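Local coordinates for probable oxidoreductase (Pseudomonas aeruginosa, PDB 4B7C), which probably acts as an NADP-dependent oxidoreductase of the medium-chain dehydrogenase/reductase type, at residues Y11-R16 with P66-G71; R55-D60 with E72-L77; S128-T133 with E293-L298. All coordinates share one frame; numbering follows the deposited sequence.

Interaction 1: residues Y11-R16 with P66-G71; sequences YQLAQR and PPVGIG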
loop_
_atom_site.group_PDB
_atom_site.type_symbol
_atom_site.label_atom_id
_atom_site.label_comp_id
_atom_site.label_asym_id
_atom_site.label_seq_id
_atom_site.Cartn_x
_atom_site.Cartn_y
_atom_site.Cartn_z
ATOM N N TYR B 11 -28.918 24.182 -4.857
ATOM C CA TYR B 11 -27.572 24.689 -5.056
ATOM C C TYR B 11 -26.919 23.904 -6.176
ATOM O O TYR B 11 -26.729 22.689 -6.071
ATOM C CB TYR B 11 -26.730 24.614 -3.795
ATOM C CG TYR B 11 -26.862 25.833 -2.942
ATOM C CD1 TYR B 11 -26.287 27.041 -3.332
ATOM C CD2 TYR B 11 -27.561 25.791 -1.739
ATOM C CE1 TYR B 11 -26.403 28.171 -2.546
ATOM C CE2 TYR B 11 -27.691 26.917 -0.955
ATOM C CZ TYR B 11 -27.107 28.107 -1.364
ATOM O OH TYR B 11 -27.240 29.222 -0.585
ATOM N N GLN B 12 -26.605 24.611 -7.257
ATOM C CA GLN B 12 -25.925 24.010 -8.396
ATOM C C GLN B 12 -24.446 24.350 -8.355
ATOM O O GLN B 12 -24.055 25.384 -7.824
ATOM C CB GLN B 12 -26.511 24.500 -9.708
ATOM C CG GLN B 12 -27.968 24.144 -9.899
ATOM C CD GLN B 12 -28.564 24.767 -11.147
ATOM O OE1 GLN B 12 -27.926 25.581 -11.812
ATOM N NE2 GLN B 12 -29.803 24.394 -11.466
ATOM N N LEU B 13 -23.627 23.457 -8.898
ATOM C CA LEU B 13 -22.200 23.733 -9.057
ATOM C C LEU B 13 -22.031 24.718 -10.210
ATOM O O LEU B 13 -22.375 24.412 -11.352
ATOM C CB LEU B 13 -21.407 22.455 -9.312
ATOM C CG LEU B 13 -19.881 22.606 -9.411
ATOM C CD1 LEU B 13 -19.302 23.036 -8.071
ATOM C CD2 LEU B 13 -19.243 21.317 -9.907
ATOM N N ALA B 14 -21.499 25.896 -9.896
ATOM C CA ALA B 14 -21.441 27.013 -10.850
ATOM C C ALA B 14 -20.072 27.101 -11.525
ATOM O O ALA B 14 -19.975 27.333 -12.724
ATOM C CB ALA B 14 -21.759 28.322 -10.151
ATOM N N GLN B 15 -19.020 26.937 -10.732
ATOM C CA GLN B 15 -17.656 26.900 -11.268
ATOM C C GLN B 15 -16.750 26.045 -10.392
ATOM O O GLN B 15 -16.916 25.990 -9.166
ATOM C CB GLN B 15 -17.069 28.315 -11.413
ATOM C CG GLN B 15 -17.049 29.131 -10.131
ATOM C CD GLN B 15 -16.429 30.529 -10.304
ATOM O OE1 GLN B 15 -16.536 31.174 -11.362
ATOM N NE2 GLN B 15 -15.756 30.992 -9.256
ATOM N N ARG B 16 -15.769 25.410 -11.028
ATOM C CA ARG B 16 -14.818 24.557 -10.323
ATOM C C ARG B 16 -13.914 25.456 -9.496
ATOM O O ARG B 16 -13.286 26.362 -10.045
ATOM C CB ARG B 16 -13.986 23.715 -11.308
ATOM C CG ARG B 16 -14.832 23.123 -12.426
ATOM C CD ARG B 16 -14.534 21.688 -12.761
ATOM N NE ARG B 16 -15.333 20.943 -11.827
ATOM C CZ ARG B 16 -16.333 20.100 -12.080
ATOM N NH1 ARG B 16 -16.750 19.787 -13.304
ATOM N NH2 ARG B 16 -16.903 19.542 -11.027
ATOM N N PRO B 66 -18.122 9.915 -10.411
ATOM C CA PRO B 66 -17.890 11.017 -11.346
ATOM C C PRO B 66 -18.014 12.398 -10.693
ATOM O O PRO B 66 -18.813 12.577 -9.778
ATOM C CB PRO B 66 -18.986 10.823 -12.402
ATOM C CG PRO B 66 -19.383 9.397 -12.302
ATOM C CD PRO B 66 -19.226 9.041 -10.854
ATOM N N PRO B 67 -17.238 13.383 -11.178
ATOM C CA PRO B 67 -17.394 14.733 -10.645
ATOM C C PRO B 67 -18.804 15.268 -10.855
ATOM O O PRO B 67 -19.490 14.871 -11.790
ATOM C CB PRO B 67 -16.397 15.574 -11.453
ATOM C CG PRO B 67 -15.603 14.637 -12.285
ATOM C CD PRO B 67 -16.295 13.315 -12.310
ATOM N N VAL B 68 -19.216 16.180 -9.986
ATOM C CA VAL B 68 -20.465 16.910 -10.204
ATOM C C VAL B 68 -20.308 17.792 -11.445
ATOM O O VAL B 68 -19.313 18.495 -11.589
ATOM C CB VAL B 68 -20.832 17.766 -8.980
ATOM C CG1 VAL B 68 -22.021 18.666 -9.299
ATOM C CG2 VAL B 68 -21.112 16.866 -7.783
ATOM N N GLY B 69 -21.273 17.728 -12.348
ATOM C CA GLY B 69 -21.230 18.512 -13.588
ATOM C C GLY B 69 -21.530 19.968 -13.315
ATOM O O GLY B 69 -22.233 20.294 -12.356
ATOM N N ILE B 70 -20.982 20.851 -14.143
ATOM C CA ILE B 70 -21.315 22.273 -14.067
ATOM C C ILE B 70 -22.791 22.451 -14.390
ATOM O O ILE B 70 -23.286 21.893 -15.367
ATOM C CB ILE B 70 -20.476 23.121 -15.049
ATOM C CG1 ILE B 70 -18.990 23.035 -14.676
ATOM C CG2 ILE B 70 -20.939 24.569 -15.052
ATOM C CD1 ILE B 70 -18.651 23.667 -13.339
ATOM N N GLY B 71 -23.489 23.208 -13.550
ATOM C CA GLY B 71 -24.934 23.416 -13.708
ATOM C C GLY B 71 -25.804 22.321 -13.087
ATOM O O GLY B 71 -27.024 22.445 -13.042
#
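R16 reaches across to the carbonyl of V68. At CB, chi1 of -43° puts CG beside the backbone N and anti to the carbonyl carbon. CG meets CD1 of I70 at 4.0 Å. Bends at chi2 and chi3 turn CD and NE, and the guanidinium beyond them reaches V68 O. The two side chains of R16 and I70 cross obliquely, and I70 CD1 lies over one guanidinium face, offset toward its rim. At the tip, R16 NH2 donates to V68 O at 2.7 Å. The donor lies in the carbonyl plane, while V68 O is tilted somewhat from the guanidinium plane. R16 NH1 adds a weak bond to the same V68 O at 3.3 Å. NH2 also passes near P67 CB, and it bonds to M58 O, its stronger partner.

L13 makes the other half of the contact. Its CB packs on V68 CG1 at 3.8 Å. CG is anti to the backbone N (chi1 -176°), and branch CD2 comes within 3.3 Å of V68 O. The backbone joins too: G71 N donates to L13 O at 2.7 Å, nearly straight (173°). Farther out, the carboxamide carbon CD of Q12 lies 3.4 Å from G71 O.

This is a surface contact in the N-terminal, GroES-like part of the protein. It ties the end of strand 7-13 to the loop that links helix 53-58 with strand 77-85. Strand 26-32 pairs with strand 7-13, and its F26 touches the L13 side chain.

Interaction 2: residues R55-D60 with E72-L77; sequences RGWMND and EVMRAL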
loop_
_atom_site.group_PDB
_atom_site.type_symbol
_atom_site.label_atom_id
_atom_site.label_comp_id
_atom_site.label_asym_id
_atom_site.label_seq_id
_atom_site.Cartn_x
_atom_site.Cartn_y
_atom_site.Cartn_z
ATOM N N ARG B 55 -15.469 18.136 -1.478
ATOM C CA ARG B 55 -14.408 18.884 -2.162
ATOM C C ARG B 55 -13.892 18.119 -3.406
ATOM O O ARG B 55 -13.737 18.681 -4.512
ATOM C CB ARG B 55 -13.305 19.228 -1.148
ATOM C CG ARG B 55 -12.451 20.445 -1.524
ATOM C CD ARG B 55 -13.110 21.623 -2.142
ATOM N NE ARG B 55 -12.152 22.401 -2.923
ATOM C CZ ARG B 55 -11.797 22.200 -4.193
ATOM N NH1 ARG B 55 -12.316 21.218 -4.920
ATOM N NH2 ARG B 55 -10.894 23.014 -4.743
ATOM N N GLY B 56 -13.705 16.813 -3.249
ATOM C CA GLY B 56 -13.305 15.963 -4.364
ATOM C C GLY B 56 -14.370 15.893 -5.441
ATOM O O GLY B 56 -14.060 15.854 -6.638
ATOM N N TRP B 57 -15.632 15.849 -5.027
ATOM C CA TRP B 57 -16.756 15.735 -5.979
ATOM C C TRP B 57 -16.874 16.943 -6.852
ATOM O O TRP B 57 -17.449 16.872 -7.948
ATOM C CB TRP B 57 -18.086 15.533 -5.259
ATOM C CG TRP B 57 -18.120 14.356 -4.334
ATOM C CD1 TRP B 57 -17.303 13.234 -4.355
ATOM C CD2 TRP B 57 -19.067 14.117 -3.236
ATOM N NE1 TRP B 57 -17.643 12.371 -3.354
ATOM C CE2 TRP B 57 -18.692 12.837 -2.648
ATOM C CE3 TRP B 57 -20.128 14.819 -2.694
ATOM C CZ2 TRP B 57 -19.367 12.300 -1.559
ATOM C CZ3 TRP B 57 -20.805 14.276 -1.598
ATOM C CH2 TRP B 57 -20.431 13.050 -1.038
ATOM N N MET B 58 -16.360 18.065 -6.356
ATOM C CA MET B 58 -16.375 19.317 -7.111
ATOM C C MET B 58 -15.240 19.428 -8.136
ATOM O O MET B 58 -15.340 20.189 -9.103
ATOM C CB MET B 58 -16.300 20.510 -6.153
ATOM C CG MET B 58 -17.609 20.785 -5.433
ATOM S SD MET B 58 -17.493 22.226 -4.322
ATOM C CE MET B 58 -16.770 21.494 -2.863
ATOM N N ASN B 59 -14.156 18.699 -7.892
ATOM C CA ASN B 59 -12.991 18.705 -8.780
ATOM C C ASN B 59 -13.191 17.883 -10.050
ATOM O O ASN B 59 -13.824 16.819 -10.018
ATOM C CB ASN B 59 -11.753 18.192 -8.019
ATOM C CG ASN B 59 -11.172 19.215 -7.073
ATOM O OD1 ASN B 59 -11.394 20.415 -7.205
ATOM N ND2 ASN B 59 -10.407 18.742 -6.111
ATOM N N ASP B 60 -12.602 18.371 -11.145
ATOM C CA ASP B 60 -12.644 17.714 -12.451
ATOM C C ASP B 60 -11.425 16.807 -12.554
ATOM O O ASP B 60 -10.298 17.203 -12.882
ATOM C CB ASP B 60 -12.749 18.716 -13.612
ATOM C CG ASP B 60 -13.455 18.121 -14.835
ATOM O OD1 ASP B 60 -13.886 16.944 -14.800
ATOM O OD2 ASP B 60 -13.580 18.841 -15.841
ATOM N N GLU B 72 -25.177 21.256 -12.604
ATOM C CA GLU B 72 -25.893 20.173 -11.921
ATOM C C GLU B 72 -26.083 20.507 -10.449
ATOM O O GLU B 72 -25.252 21.178 -9.837
ATOM C CB GLU B 72 -25.133 18.845 -11.996
ATOM C CG GLU B 72 -25.295 18.063 -13.289
ATOM C CD GLU B 72 -24.550 16.729 -13.277
ATOM O OE1 GLU B 72 -23.887 16.378 -12.262
ATOM O OE2 GLU B 72 -24.638 16.025 -14.304
ATOM N N VAL B 73 -27.167 19.993 -9.875
ATOM C CA VAL B 73 -27.380 20.100 -8.437
ATOM C C VAL B 73 -26.219 19.452 -7.704
ATOM O O VAL B 73 -25.813 18.344 -8.027
ATOM C CB VAL B 73 -28.696 19.430 -8.009
ATOM C CG1 VAL B 73 -28.876 19.534 -6.495
ATOM C CG2 VAL B 73 -29.856 20.076 -8.742
ATOM N N MET B 74 -25.683 20.153 -6.720
ATOM C CA MET B 74 -24.550 19.651 -5.969
ATOM C C MET B 74 -24.884 18.316 -5.280
ATOM O O MET B 74 -25.968 18.143 -4.714
ATOM C CB MET B 74 -24.087 20.669 -4.929
ATOM C CG MET B 74 -22.907 20.211 -4.082
ATOM S SD MET B 74 -21.473 19.682 -5.010
ATOM C CE MET B 74 -20.494 19.072 -3.644
ATOM N N ARG B 75 -23.939 17.381 -5.342
ATOM C CA ARG B 75 -24.119 16.055 -4.750
ATOM C C ARG B 75 -24.101 16.125 -3.227
ATOM O O ARG B 75 -23.274 16.802 -2.637
ATOM C CB ARG B 75 -23.032 15.081 -5.237
ATOM C CG ARG B 75 -23.129 13.674 -4.652
ATOM C CD ARG B 75 -22.137 12.668 -5.238
ATOM N NE ARG B 75 -22.194 12.673 -6.697
ATOM C CZ ARG B 75 -21.169 12.847 -7.528
ATOM N NH1 ARG B 75 -19.922 13.015 -7.079
ATOM N NH2 ARG B 75 -21.404 12.834 -8.835
ATOM N N ALA B 76 -25.022 15.411 -2.590
ATOM C CA ALA B 76 -25.057 15.297 -1.124
ATOM C C ALA B 76 -25.844 14.069 -0.700
ATOM O O ALA B 76 -26.930 13.819 -1.217
ATOM C CB ALA B 76 -25.687 16.534 -0.506
ATOM N N LEU B 77 -25.293 13.323 0.234
ATOM C CA LEU B 77 -26.030 12.273 0.896
ATOM C C LEU B 77 -26.996 12.936 1.868
ATOM O O LEU B 77 -26.702 13.977 2.464
ATOM C CB LEU B 77 -25.106 11.307 1.644
ATOM C CG LEU B 77 -24.166 10.457 0.765
ATOM C CD1 LEU B 77 -23.165 9.710 1.642
ATOM C CD2 LEU B 77 -24.892 9.498 -0.153
#
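W57 presents one indole face to the side chain of R75, and the two chains cross at about a right angle. R75 has two conformers, so its contacts are less certain. In one of them the chain runs extended to CD, which stands over the six-membered ring, 4.0 Å from its centroid, as a CH-pi contact. A bend at chi3 (-51°) places NE, and the guanidinium beyond it lies over the five-membered ring. R75 CZ is 5.0 Å from the centroid of that ring, a cation-pi pair. The planes are 67° apart, so the guanidinium meets the indole with its edge, and R75 NH1 is 3.5 Å from W57 CG. R75 NH2 bonds to P66 O, which helps fix the group.

M74 takes a different course. The bend at chi2 (54°) places SD; CE, carried on anti to CG, meets M58 CG at 3.8 Å. The same methyl also lies near the indole edge at W57 CE3.

The contact is buried. It packs the end of helix 53-58 on the loop just before strand 77-85, with F26 of strand 26-32 touching both M58 and M74.

Interaction 3: residues S128-T133 with E293-L298; sequences SALGMT and EMATWL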
loop_
_atom_site.group_PDB
_atom_site.type_symbol
_atom_site.label_atom_id
_atom_site.label_comp_id
_atom_site.label_asym_id
_atom_site.label_seq_id
_atom_site.Cartn_x
_atom_site.Cartn_y
_atom_site.Cartn_z
ATOM N N SER B 128 -24.741 9.778 10.304
ATOM C CA SER B 128 -23.512 9.720 11.078
ATOM C C SER B 128 -23.173 8.279 11.422
ATOM O O SER B 128 -22.829 7.502 10.533
ATOM C CB SER B 128 -23.570 10.618 12.328
ATOM O OG SER B 128 -24.607 10.231 13.196
ATOM N N ALA B 129 -23.289 7.909 12.694
ATOM C CA ALA B 129 -22.915 6.564 13.141
ATOM C C ALA B 129 -23.726 5.467 12.441
ATOM O O ALA B 129 -23.207 4.367 12.169
ATOM C CB ALA B 129 -23.052 6.454 14.649
ATOM N N LEU B 130 -24.985 5.775 12.123
ATOM C CA LEU B 130 -25.862 4.828 11.405
ATOM C C LEU B 130 -25.994 5.209 9.930
ATOM O O LEU B 130 -26.924 4.790 9.230
ATOM C CB LEU B 130 -27.254 4.761 12.060
ATOM C CG LEU B 130 -27.260 4.116 13.453
ATOM C CD1 LEU B 130 -28.632 4.281 14.146
ATOM C CD2 LEU B 130 -26.828 2.658 13.438
ATOM N N GLY B 131 -25.060 6.035 9.466
ATOM C CA GLY B 131 -24.962 6.434 8.072
ATOM C C GLY B 131 -23.611 6.067 7.458
ATOM O O GLY B 131 -22.907 5.181 7.937
ATOM N N MET B 132 -23.241 6.772 6.398
ATOM C CA MET B 132 -22.054 6.436 5.615
ATOM C C MET B 132 -20.751 6.658 6.372
ATOM O O MET B 132 -19.790 5.938 6.160
ATOM C CB MET B 132 -22.036 7.184 4.273
ATOM C CG MET B 132 -23.060 6.671 3.255
ATOM S SD MET B 132 -23.084 4.890 2.973
ATOM C CE MET B 132 -24.301 4.338 4.165
ATOM N N THR B 133 -20.686 7.660 7.241
ATOM C CA THR B 133 -19.460 7.881 8.023
ATOM C C THR B 133 -19.239 6.735 8.996
ATOM O O THR B 133 -18.136 6.196 9.112
ATOM C CB THR B 133 -19.464 9.226 8.774
ATOM O OG1 THR B 133 -20.608 9.301 9.609
ATOM C CG2 THR B 133 -19.466 10.394 7.790
ATOM N N GLU B 293 -25.513 -4.140 14.193
ATOM C CA GLU B 293 -24.515 -4.206 15.257
ATOM C C GLU B 293 -24.221 -2.820 15.831
ATOM O O GLU B 293 -24.169 -2.651 17.044
ATOM C CB GLU B 293 -23.216 -4.863 14.808
ATOM C CG GLU B 293 -22.209 -4.955 15.946
ATOM C CD GLU B 293 -21.122 -5.984 15.722
ATOM O OE1 GLU B 293 -20.455 -5.931 14.674
ATOM O OE2 GLU B 293 -20.905 -6.821 16.621
ATOM N N MET B 294 -24.050 -1.838 14.952
ATOM C CA MET B 294 -23.813 -0.449 15.370
ATOM C C MET B 294 -24.941 0.056 16.277
ATOM O O MET B 294 -24.690 0.684 17.296
ATOM C CB MET B 294 -23.680 0.474 14.155
ATOM C CG MET B 294 -23.408 1.937 14.495
ATOM S SD MET B 294 -21.760 2.196 15.225
ATOM C CE MET B 294 -20.778 1.594 13.848
ATOM N N ALA B 295 -26.178 -0.230 15.892
ATOM C CA ALA B 295 -27.363 0.167 16.673
ATOM C C ALA B 295 -27.334 -0.390 18.104
ATOM O O ALA B 295 -27.692 0.306 19.046
ATOM C CB ALA B 295 -28.651 -0.261 15.966
ATOM N N THR B 296 -26.908 -1.636 18.265
ATOM C CA THR B 296 -26.828 -2.244 19.600
ATOM C C THR B 296 -25.704 -1.606 20.436
ATOM O O THR B 296 -25.862 -1.387 21.635
ATOM C CB THR B 296 -26.649 -3.774 19.544
ATOM O OG1 THR B 296 -25.352 -4.093 19.037
ATOM C CG2 THR B 296 -27.702 -4.396 18.649
ATOM N N TRP B 297 -24.576 -1.306 19.806
ATOM C CA TRP B 297 -23.475 -0.628 20.505
ATOM C C TRP B 297 -23.929 0.711 21.015
ATOM O O TRP B 297 -23.644 1.087 22.152
ATOM C CB TRP B 297 -22.254 -0.443 19.604
ATOM C CG TRP B 297 -21.429 -1.700 19.387
ATOM C CD1 TRP B 297 -21.303 -2.804 20.228
ATOM C CD2 TRP B 297 -20.555 -1.995 18.254
ATOM N NE1 TRP B 297 -20.454 -3.743 19.700
ATOM C CE2 TRP B 297 -19.964 -3.318 18.522
ATOM C CE3 TRP B 297 -20.224 -1.327 17.080
ATOM C CZ2 TRP B 297 -19.091 -3.925 17.642
ATOM C CZ3 TRP B 297 -19.337 -1.953 16.205
ATOM C CH2 TRP B 297 -18.783 -3.218 16.479
ATOM N N LEU B 298 -24.657 1.435 20.173
ATOM C CA LEU B 298 -25.226 2.723 20.564
ATOM C C LEU B 298 -26.222 2.573 21.723
ATOM O O LEU B 298 -26.141 3.295 22.712
ATOM C CB LEU B 298 -25.914 3.399 19.378
ATOM C CG LEU B 298 -25.000 3.926 18.278
ATOM C CD1 LEU B 298 -25.827 4.071 17.012
ATOM C CD2 LEU B 298 -24.380 5.257 18.681
#
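The carbonyl oxygen of E293 is gripped by two donors of its own helix, 287-299. T296 OG1 gives to E293 O at 2.7 Å, and W297 N gives to it at 3.1 Å. The hydroxyl donor is tilted 19° from the carbonyl plane, and the amide bond is the ordinary helical one. Within the same helix, E293 lays its CG over one face of the W297 ring. Its OE1 reaches out to bond with Y138 OH of helix 132-145. The next residue, M294, turns toward the other segment.

M294 CG is anti to the backbone N (chi1 -179°) and lies 3.4 Å from A129 O. Bends at chi2 and chi3 curl the rest of the chain, so SD and CE stay near the same oxygen. L130 CD2 comes against M294 CG at a slant, 3.7 Å away.

Residues S128 to G131 form a type I beta turn, closed by G131 N to S128 O at 2.9 Å. G131 is the N-cap of helix 132-145. This helix comes before strand 152-155, in the middle of the six-stranded parallel Rossmann-type sheet. Helix 287-299 comes after strand 274-277, at one edge of that sheet. The contact joins the turn leading into helix 132-145 to the helix after strand 274-277 of this sheet, which probably binds NADP.

L130 and L298 reach toward each other, tip to tip. L298 CD1 touches L130 CG at 3.8 Å, and L130 CD1 is also close to it. L130 CD2 packs beside A295, near both its backbone N and its CB. A129 CB approaches L298 CD1 at 4.4 Å. M294 also touches M135 and Y138 of helix 132-145.

In the fold
Interactions 1 and 2 are neighbours, with centres about 6 Å apart, and their segments alternate along the chain. Both involve the loop between helix 53-58 and strand 77-85. Interaction 1 lies at the surface and combines polar bonds to backbone carbonyls with packing of L13 and I70. Interaction 2 is buried and relies on an arginine over an indole and on methionine packing. An arginine from each contact bonds to a backbone carbonyl of the other. Interaction 3 is also buried, but across the chain's centre, and its cross-contacts are mostly apolar, between a turn and a helix. Its M132 CG touches L77 CD1 of interaction 2 at 3.4 Å, whereas interaction 1 stays about 15 Å away at the nearest atoms.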